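Local coordinates for protein ALKF (Bacillus cereus, PDB 3ZBO) that has affinity for branched DNA structures and is related to the HEAT-like repeat DNA glycosylases, although its cellular function remains unknown, at residues M45-A49 and Y72-I76; Q116-D120 and A149-K154; L181-I186 and A219-I223. All coordinates share one frame; numbering follows the deposited sequence. Where two conformers were deposited one is given.

Contact 1 of 3, residues M45-A49 and Y72-I76; sequences MKPIA and YFAGI
The carbonyl oxygen of Met-45 accepts the backbone N-H of Ala-49 at 3.0 Å from Ala-49 N, and the ring of Phe-73 lies against the turn so closed, with CE1 3.9 Å from Met-45 O. No hydrogen bond crosses between the two segments, and the side chains that meet do so mainly through carbon and sulfur. Phe-73 reaches over because its CG stands opposite the backbone nitrogen across the CA-CB bond (chi1 -173°), which sends the ring out from helix 68-77. The backbone N of Ala-49 then faces the ring edge, in its plane and 3.8 Å from CZ, while the branch methyl CG2 of Ile-48 meets the same CZ at 3.6 Å. The methionine chain and the phenylalanine side chain run alongside each other, each pointing at the other's backbone. The methionine is extended beyond CG, so its sulfur passes the aromatic ring and reaches helix 68-77. There SD makes two Met-aromatic contacts: it lies 3.6 Å from CD1 of Tyr-72, approaching that ring obliquely, and at the edge of the Phe-73 ring. The CD1 methyl of Ile-76 touches the same sulfur at 3.9 Å, so that one atom joins three residues of helix 68-77. CB of Ala-49 meets Ile-76 CG2 at 3.8 Å, one turn further along that helix than Tyr-72. Helix 9-19 packs on the same layer, with Leu-16 and Leu-19 against Ile-48 and Val-12 against Phe-73; helix 56-63 adds Leu-62 to that ring, and the carbonyl oxygen of Arg-240, near the chain's C-terminus, is hydrogen-bonded to Tyr-72 OH.

Contact 2 of 3, residues Q116-D120 and A149-K154; sequences QDVAD and AFSESK
Gln-116 and Lys-154 reach toward each other from facing segments, both extended beyond CG, and their chains cross at a slant where the ammonium meets the amide. Lys-154 NZ donates to OE1 of Gln-116 at 2.9 Å, lying in the carbonyl plane on a lone pair. The other end of the amide, NE2, donates to Ala-149 O at 3.0 Å; the acceptor is close to the amide plane, although NE2 itself sits above the plane of that carbonyl. With both ends engaged, the amide has its rotation fixed, and its plane is only 17° from that of the Phe-150 ring, whose CD1 is 3.6 Å from NE2. Asp-120 comes at the lysine from the opposite direction and forms a salt bridge through the syn lone pair of OD2, 2.9 Å from NZ. A water joins OE1 to the backbone N of Ser-151, the N-cap residue of helix 152-165, whose OG accepts from Lys-154 N. Tyr-138 of helix 128-144 completes the cluster, its OH hydrogen-bonded to Asp-120 OD1 and to Lys-154 NZ. One lysine ammonium ties helix 152-165 to helices 115-124 and 128-144; the carboxylate probably favours the charged form of the lysine, and the ammonium that of Asp-120.

Contact 3 of 3, residues L181-I186 and A219-I223; sequences LNTVAI and ASESI
The side-chain amide of Asn-182 is the flat group of this interface: it lies against Ala-219 and Ile-223 with one face, while Ser-222 CB lies near its plane, beyond OD1. Its CG lies beside the backbone N (chi1 -88°), and the amide is turned nearly square to the CA-CB-CG plane (chi2 -88°), which presents that face. Its nitrogen end lies by Ala-219, with ND2 3.9 Å from CB, and its oxygen end by Ile-223, with OD1 3.6 Å from CG1. OD1 comes very near Ser-222 CB, but that serine has two conformers, so the shortness is doubtful. The backbone N of Ile-223 is close to OD1 without bonding to it, because the angle is poor; it is already taken by Ala-219 O at 2.8 Å. Further along helix 171-187 the contact is apolar: CD1 and CG1 of Ile-223 rest on Ala-185 CB, CD1 at 3.6 Å, and CD1 of Ile-186 runs past CG2 of Ile-223 at 4.1 Å. The two helical segments run roughly the same way, crossing at -36° with axes 9.4 Å apart. Helix 192-202 packs on both, placing Ala-195 on Ala-185 and Ala-199 on Ile-223. The direct contact is van der Waals, while Asn-182 ND2 is hydrogen-bonded to Asn-178 O and, weakly, to a water that donates to Ser-222 OG, itself hydrogen-bonded to Asn-218 O in this conformer.

Contacts 1 and 3 are buried helix-helix seams on opposite sides of the chain's centre, their centres 29 Å apart, and neither has a direct hydrogen bond between its segments. They differ in filling: sulfur and aromatic rings in contact 1, small and branched aliphatic groups beside one amide in contact 3. Contact 2 lies at the surface, and there a salt bridge and hydrogen bonds do the joining. Helix 152-165, which takes part in contact 2, is followed in the chain by helix 171-187 of contact 3 and packs against it, so these two are neighbours, about 8 Å apart at their nearest atoms. The mostly helical chain, consistent with HEAT-like repeats, thus combines apolar seams with polar ties at its surface.

Contact 1 of 3, residues M45-A49 and Y72-I76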
loop_
_atom_site.group_PDB
_atom_site.type_symbol
_atom_site.label_atom_id
_atom_site.label_comp_id
_atom_site.label_asym_id
_atom_site.label_seq_id
_atom_site.Cartn_x
_atom_site.Cartn_y
_atom_site.Cartn_z
ATOM N N MET A 45 4.849 -16.255 6.214
ATOM C CA MET A 45 5.586 -15.485 7.200
ATOM C C MET A 45 5.037 -15.462 8.622
ATOM O O MET A 45 5.767 -15.035 9.511
ATOM C CB MET A 45 5.715 -14.010 6.686
ATOM C CG MET A 45 6.480 -14.023 5.373
ATOM S SD MET A 45 6.444 -12.263 4.725
ATOM C CE MET A 45 7.423 -12.421 3.263
ATOM N N LYS A 46 3.790 -15.933 8.812
ATOM C CA LYS A 46 3.117 -15.806 10.094
ATOM C C LYS A 46 3.896 -16.451 11.236
ATOM O O LYS A 46 4.116 -15.753 12.205
ATOM C CB LYS A 46 1.630 -16.226 10.073
ATOM C CG LYS A 46 0.868 -15.734 11.334
ATOM C CD LYS A 46 -0.561 -15.287 10.975
ATOM C CE LYS A 46 -1.242 -14.642 12.160
ATOM N NZ LYS A 46 -1.746 -15.714 13.058
ATOM N N PRO A 47 4.397 -17.704 11.079
ATOM C CA PRO A 47 5.128 -18.202 12.247
ATOM C C PRO A 47 6.394 -17.441 12.606
ATOM O O PRO A 47 6.666 -17.265 13.813
ATOM C CB PRO A 47 5.566 -19.620 11.830
ATOM C CG PRO A 47 4.720 -20.002 10.623
ATOM C CD PRO A 47 4.470 -18.669 9.940
ATOM N N ILE A 48 7.173 -16.997 11.593
ATOM C CA ILE A 48 8.400 -16.214 11.923
ATOM C C ILE A 48 8.045 -14.868 12.591
ATOM O O ILE A 48 8.711 -14.443 13.529
ATOM C CB ILE A 48 9.262 -15.904 10.669
ATOM C CG1 ILE A 48 9.429 -17.078 9.703
ATOM C CG2 ILE A 48 10.620 -15.332 11.105
ATOM C CD1 ILE A 48 10.368 -16.787 8.563
ATOM N N ALA A 49 6.978 -14.220 12.118
ATOM C CA ALA A 49 6.588 -12.925 12.619
ATOM C C ALA A 49 6.100 -13.091 14.095
ATOM O O ALA A 49 6.343 -12.217 14.941
ATOM C CB ALA A 49 5.454 -12.358 11.762
ATOM N N TYR A 72 9.519 -6.848 2.654
ATOM C CA TYR A 72 8.154 -7.079 3.092
ATOM C C TYR A 72 8.127 -7.527 4.534
ATOM O O TYR A 72 7.325 -6.992 5.333
ATOM C CB TYR A 72 7.493 -8.092 2.082
ATOM C CG TYR A 72 6.013 -8.157 2.399
ATOM C CD1 TYR A 72 5.548 -8.984 3.423
ATOM C CD2 TYR A 72 5.092 -7.507 1.626
ATOM C CE1 TYR A 72 4.163 -9.005 3.680
ATOM C CE2 TYR A 72 3.716 -7.487 1.924
ATOM C CZ TYR A 72 3.262 -8.294 2.924
ATOM O OH TYR A 72 1.895 -8.272 3.227
ATOM N N PHE A 73 8.969 -8.480 4.895
ATOM C CA PHE A 73 8.926 -8.978 6.242
ATOM C C PHE A 73 9.389 -7.870 7.224
ATOM O O PHE A 73 8.852 -7.755 8.330
ATOM C CB PHE A 73 9.853 -10.223 6.345
ATOM C CG PHE A 73 9.743 -10.903 7.639
ATOM C CD1 PHE A 73 8.583 -11.536 7.955
ATOM C CD2 PHE A 73 10.777 -10.855 8.553
ATOM C CE1 PHE A 73 8.405 -12.137 9.241
ATOM C CE2 PHE A 73 10.609 -11.509 9.826
ATOM C CZ PHE A 73 9.424 -12.119 10.125
ATOM N N ALA A 74 10.365 -7.037 6.820
ATOM C CA ALA A 74 10.804 -5.928 7.689
ATOM C C ALA A 74 9.591 -5.060 8.025
ATOM O O ALA A 74 9.406 -4.610 9.152
ATOM C CB ALA A 74 11.792 -5.112 6.941
ATOM N N GLY A 75 8.702 -4.806 7.022
ATOM C CA GLY A 75 7.490 -4.012 7.389
ATOM C C GLY A 75 6.637 -4.701 8.458
ATOM O O GLY A 75 6.103 -3.985 9.303
ATOM N N ILE A 76 6.471 -6.029 8.422
ATOM C CA ILE A 76 5.605 -6.697 9.372
ATOM C C ILE A 76 6.194 -6.591 10.740
ATOM O O ILE A 76 5.403 -6.461 11.736
ATOM C CB ILE A 76 5.472 -8.126 8.948
ATOM C CG1 ILE A 76 4.561 -8.216 7.699
ATOM C CG2 ILE A 76 4.864 -8.987 10.152
ATOM C CD1 ILE A 76 4.887 -9.486 7.021
#

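Contact 2 of 3, residues Q116-D120 and A149-K154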
loop_
_atom_site.group_PDB
_atom_site.type_symbol
_atom_site.label_atom_id
_atom_site.label_comp_id
_atom_site.label_asym_id
_atom_site.label_seq_id
_atom_site.Cartn_x
_atom_site.Cartn_y
_atom_site.Cartn_z
ATOM N N GLN A 116 -1.079 10.678 8.266
ATOM C CA GLN A 116 -1.600 11.646 7.334
ATOM C C GLN A 116 -0.581 12.741 7.008
ATOM O O GLN A 116 -0.498 13.174 5.853
ATOM C CB GLN A 116 -2.921 12.320 7.843
ATOM C CG GLN A 116 -4.096 11.333 7.905
ATOM C CD GLN A 116 -5.383 12.040 8.269
ATOM O OE1 GLN A 116 -5.748 13.099 7.688
ATOM N NE2 GLN A 116 -6.128 11.336 9.168
ATOM N N ASP A 117 0.219 13.164 7.991
ATOM C CA ASP A 117 1.167 14.250 7.689
ATOM C C ASP A 117 2.183 13.801 6.626
ATOM O O ASP A 117 2.483 14.508 5.654
ATOM C CB ASP A 117 1.879 14.611 8.955
ATOM C CG ASP A 117 0.991 15.443 9.888
ATOM O OD1 ASP A 117 -0.066 15.993 9.412
ATOM O OD2 ASP A 117 1.364 15.535 11.072
ATOM N N VAL A 118 2.736 12.571 6.787
ATOM C CA VAL A 118 3.720 12.058 5.871
ATOM C C VAL A 118 3.049 11.712 4.514
ATOM O O VAL A 118 3.547 12.104 3.454
ATOM C CB VAL A 118 4.395 10.833 6.415
ATOM C CG1 VAL A 118 5.381 10.259 5.346
ATOM C CG2 VAL A 118 5.171 11.200 7.691
ATOM N N ALA A 119 1.898 11.069 4.562
ATOM C CA ALA A 119 1.228 10.755 3.272
ATOM C C ALA A 119 0.876 11.978 2.476
ATOM O O ALA A 119 0.979 12.005 1.260
ATOM C CB ALA A 119 -0.073 9.943 3.560
ATOM N N ASP A 120 0.426 13.020 3.161
ATOM C CA ASP A 120 0.164 14.304 2.457
ATOM C C ASP A 120 1.391 14.900 1.749
ATOM O O ASP A 120 1.314 15.356 0.559
ATOM C CB ASP A 120 -0.414 15.358 3.391
ATOM C CG ASP A 120 -1.795 15.007 3.927
ATOM O OD1 ASP A 120 -2.528 14.165 3.300
ATOM O OD2 ASP A 120 -2.200 15.662 4.908
ATOM N N ALA A 149 -11.354 10.284 12.406
ATOM C CA ALA A 149 -9.937 10.547 12.218
ATOM C C ALA A 149 -9.699 11.375 10.999
ATOM O O ALA A 149 -8.547 11.829 10.829
ATOM C CB ALA A 149 -9.159 9.167 12.185
ATOM N N PHE A 150 -10.713 11.657 10.166
ATOM C CA PHE A 150 -10.518 12.422 8.920
ATOM C C PHE A 150 -11.371 13.627 8.841
ATOM O O PHE A 150 -12.519 13.625 9.336
ATOM C CB PHE A 150 -10.886 11.513 7.710
ATOM C CG PHE A 150 -10.222 10.180 7.779
ATOM C CD1 PHE A 150 -8.930 10.016 7.290
ATOM C CD2 PHE A 150 -10.829 9.114 8.392
ATOM C CE1 PHE A 150 -8.245 8.762 7.375
ATOM C CE2 PHE A 150 -10.226 7.902 8.463
ATOM C CZ PHE A 150 -8.909 7.675 7.971
ATOM N N SER A 151 -10.805 14.677 8.276
ATOM C CA SER A 151 -11.551 15.867 7.933
ATOM C C SER A 151 -12.390 15.568 6.665
ATOM O O SER A 151 -11.804 15.186 5.607
ATOM C CB SER A 151 -10.580 17.024 7.615
ATOM O OG SER A 151 -11.250 17.981 6.866
ATOM N N GLU A 152 -13.725 15.706 6.711
ATOM C CA GLU A 152 -14.579 15.409 5.554
ATOM C C GLU A 152 -14.249 16.361 4.404
ATOM O O GLU A 152 -14.155 15.978 3.242
ATOM C CB GLU A 152 -16.088 15.463 5.918
ATOM C CG GLU A 152 -16.971 15.250 4.781
ATOM C CD GLU A 152 -18.470 15.268 5.129
ATOM O OE1 GLU A 152 -18.808 14.914 6.301
ATOM O OE2 GLU A 152 -19.260 15.658 4.256
ATOM N N SER A 153 -13.971 17.648 4.698
ATOM C CA SER A 153 -13.598 18.503 3.608
ATOM C C SER A 153 -12.225 18.126 2.981
ATOM O O SER A 153 -12.101 18.278 1.778
ATOM C CB SER A 153 -13.587 20.034 4.098
ATOM O OG SER A 153 -12.639 20.168 5.080
ATOM N N LYS A 154 -11.255 17.623 3.749
ATOM C CA LYS A 154 -9.984 17.214 3.188
ATOM C C LYS A 154 -10.250 16.004 2.251
ATOM O O LYS A 154 -9.714 16.011 1.131
ATOM C CB LYS A 154 -9.036 16.767 4.280
ATOM C CG LYS A 154 -7.631 16.506 3.758
ATOM C CD LYS A 154 -6.797 15.905 4.966
ATOM C CE LYS A 154 -5.383 15.867 4.718
ATOM N NZ LYS A 154 -4.822 15.265 5.995
HETATM O O HOH W 1 -7.883 14.627 8.228
#

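Contact 3 of 3, residues L181-I186 and A219-I223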
loop_
_atom_site.group_PDB
_atom_site.type_symbol
_atom_site.label_atom_id
_atom_site.label_comp_id
_atom_site.label_asym_id
_atom_site.label_seq_id
_atom_site.Cartn_x
_atom_site.Cartn_y
_atom_site.Cartn_z
ATOM N N LEU A 181 -10.532 6.065 -4.562
ATOM C CA LEU A 181 -11.954 6.229 -4.945
ATOM C C LEU A 181 -12.767 5.062 -4.412
ATOM O O LEU A 181 -13.814 5.263 -3.811
ATOM C CB LEU A 181 -12.167 6.242 -6.488
ATOM C CG LEU A 181 -11.462 7.378 -7.207
ATOM C CD1 LEU A 181 -12.039 7.254 -8.648
ATOM C CD2 LEU A 181 -11.908 8.826 -6.608
ATOM N N ASN A 182 -12.285 3.834 -4.662
ATOM C CA ASN A 182 -13.039 2.682 -4.167
ATOM C C ASN A 182 -13.154 2.631 -2.702
ATOM O O ASN A 182 -14.221 2.336 -2.198
ATOM C CB ASN A 182 -12.268 1.406 -4.523
ATOM C CG ASN A 182 -12.570 0.856 -5.822
ATOM O OD1 ASN A 182 -13.541 0.043 -5.915
ATOM N ND2 ASN A 182 -11.622 0.953 -6.736
ATOM N N THR A 183 -12.105 3.005 -1.984
ATOM C CA THR A 183 -12.054 2.854 -0.525
ATOM C C THR A 183 -12.919 3.923 0.097
ATOM O O THR A 183 -13.626 3.633 1.088
ATOM C CB THR A 183 -10.600 2.958 -0.030
ATOM O OG1 THR A 183 -9.861 1.889 -0.631
ATOM C CG2 THR A 183 -10.613 2.701 1.504
ATOM N N VAL A 184 -12.861 5.167 -0.401
ATOM C CA VAL A 184 -13.755 6.248 0.165
ATOM C C VAL A 184 -15.205 5.781 -0.052
ATOM O O VAL A 184 -16.029 5.870 0.864
ATOM C CB VAL A 184 -13.510 7.619 -0.503
ATOM C CG1 VAL A 184 -14.622 8.612 -0.003
ATOM C CG2 VAL A 184 -12.088 8.149 -0.090
ATOM N N ALA A 185 -15.530 5.286 -1.253
ATOM C CA ALA A 185 -16.974 4.943 -1.496
ATOM C C ALA A 185 -17.484 3.893 -0.561
ATOM O O ALA A 185 -18.714 3.905 -0.263
ATOM C CB ALA A 185 -17.100 4.538 -2.932
ATOM N N ILE A 186 -16.667 2.929 -0.190
ATOM C CA ILE A 186 -17.104 1.855 0.677
ATOM C C ILE A 186 -16.818 2.095 2.129
ATOM O O ILE A 186 -17.660 1.765 2.999
ATOM C CB ILE A 186 -16.450 0.535 0.159
ATOM C CG1 ILE A 186 -16.944 0.196 -1.230
ATOM C CG2 ILE A 186 -16.766 -0.608 1.169
ATOM C CD1 ILE A 186 -18.496 0.193 -1.428
ATOM N N ALA A 219 -13.423 1.606 -11.287
ATOM C CA ALA A 219 -13.785 1.852 -9.851
ATOM C C ALA A 219 -15.306 1.765 -9.735
ATOM O O ALA A 219 -15.788 1.275 -8.709
ATOM C CB ALA A 219 -13.306 3.250 -9.401
ATOM N N SER A 220 -16.042 2.241 -10.723
ATOM C CA SER A 220 -17.504 2.172 -10.599
ATOM C C SER A 220 -17.927 0.724 -10.403
ATOM O O SER A 220 -18.837 0.422 -9.544
ATOM C CB SER A 220 -18.219 2.775 -11.825
ATOM O OG SER A 220 -18.051 4.187 -11.864
ATOM N N GLU A 221 -17.365 -0.172 -11.205
ATOM C CA GLU A 221 -17.675 -1.618 -11.142
ATOM C C GLU A 221 -17.278 -2.195 -9.793
ATOM O O GLU A 221 -18.002 -3.017 -9.166
ATOM C CB GLU A 221 -16.964 -2.378 -12.265
ATOM C CG GLU A 221 -17.221 -3.905 -12.289
ATOM C CD GLU A 221 -16.429 -4.612 -13.399
ATOM O OE1 GLU A 221 -15.167 -4.810 -13.349
ATOM O OE2 GLU A 221 -17.087 -4.915 -14.367
ATOM N N SER A 222 -16.054 -1.853 -9.364
ATOM C CA SER A 222 -15.475 -2.457 -8.140
ATOM C C SER A 222 -16.337 -2.028 -6.942
ATOM O O SER A 222 -16.635 -2.851 -6.042
ATOM C CB SER A 222 -14.025 -2.056 -7.967
ATOM O OG SER A 222 -13.316 -2.564 -9.068
ATOM N N ILE A 223 -16.708 -0.744 -6.939
ATOM C CA ILE A 223 -17.598 -0.202 -5.847
ATOM C C ILE A 223 -18.952 -0.909 -5.938
ATOM O O ILE A 223 -19.445 -1.366 -4.895
ATOM C CB ILE A 223 -17.828 1.306 -6.013
ATOM C CG1 ILE A 223 -16.541 2.029 -5.678
ATOM C CG2 ILE A 223 -19.032 1.834 -5.195
ATOM C CD1 ILE A 223 -16.589 3.419 -6.311
HETATM O O HOH W 2 -11.179 -0.736 -9.537
#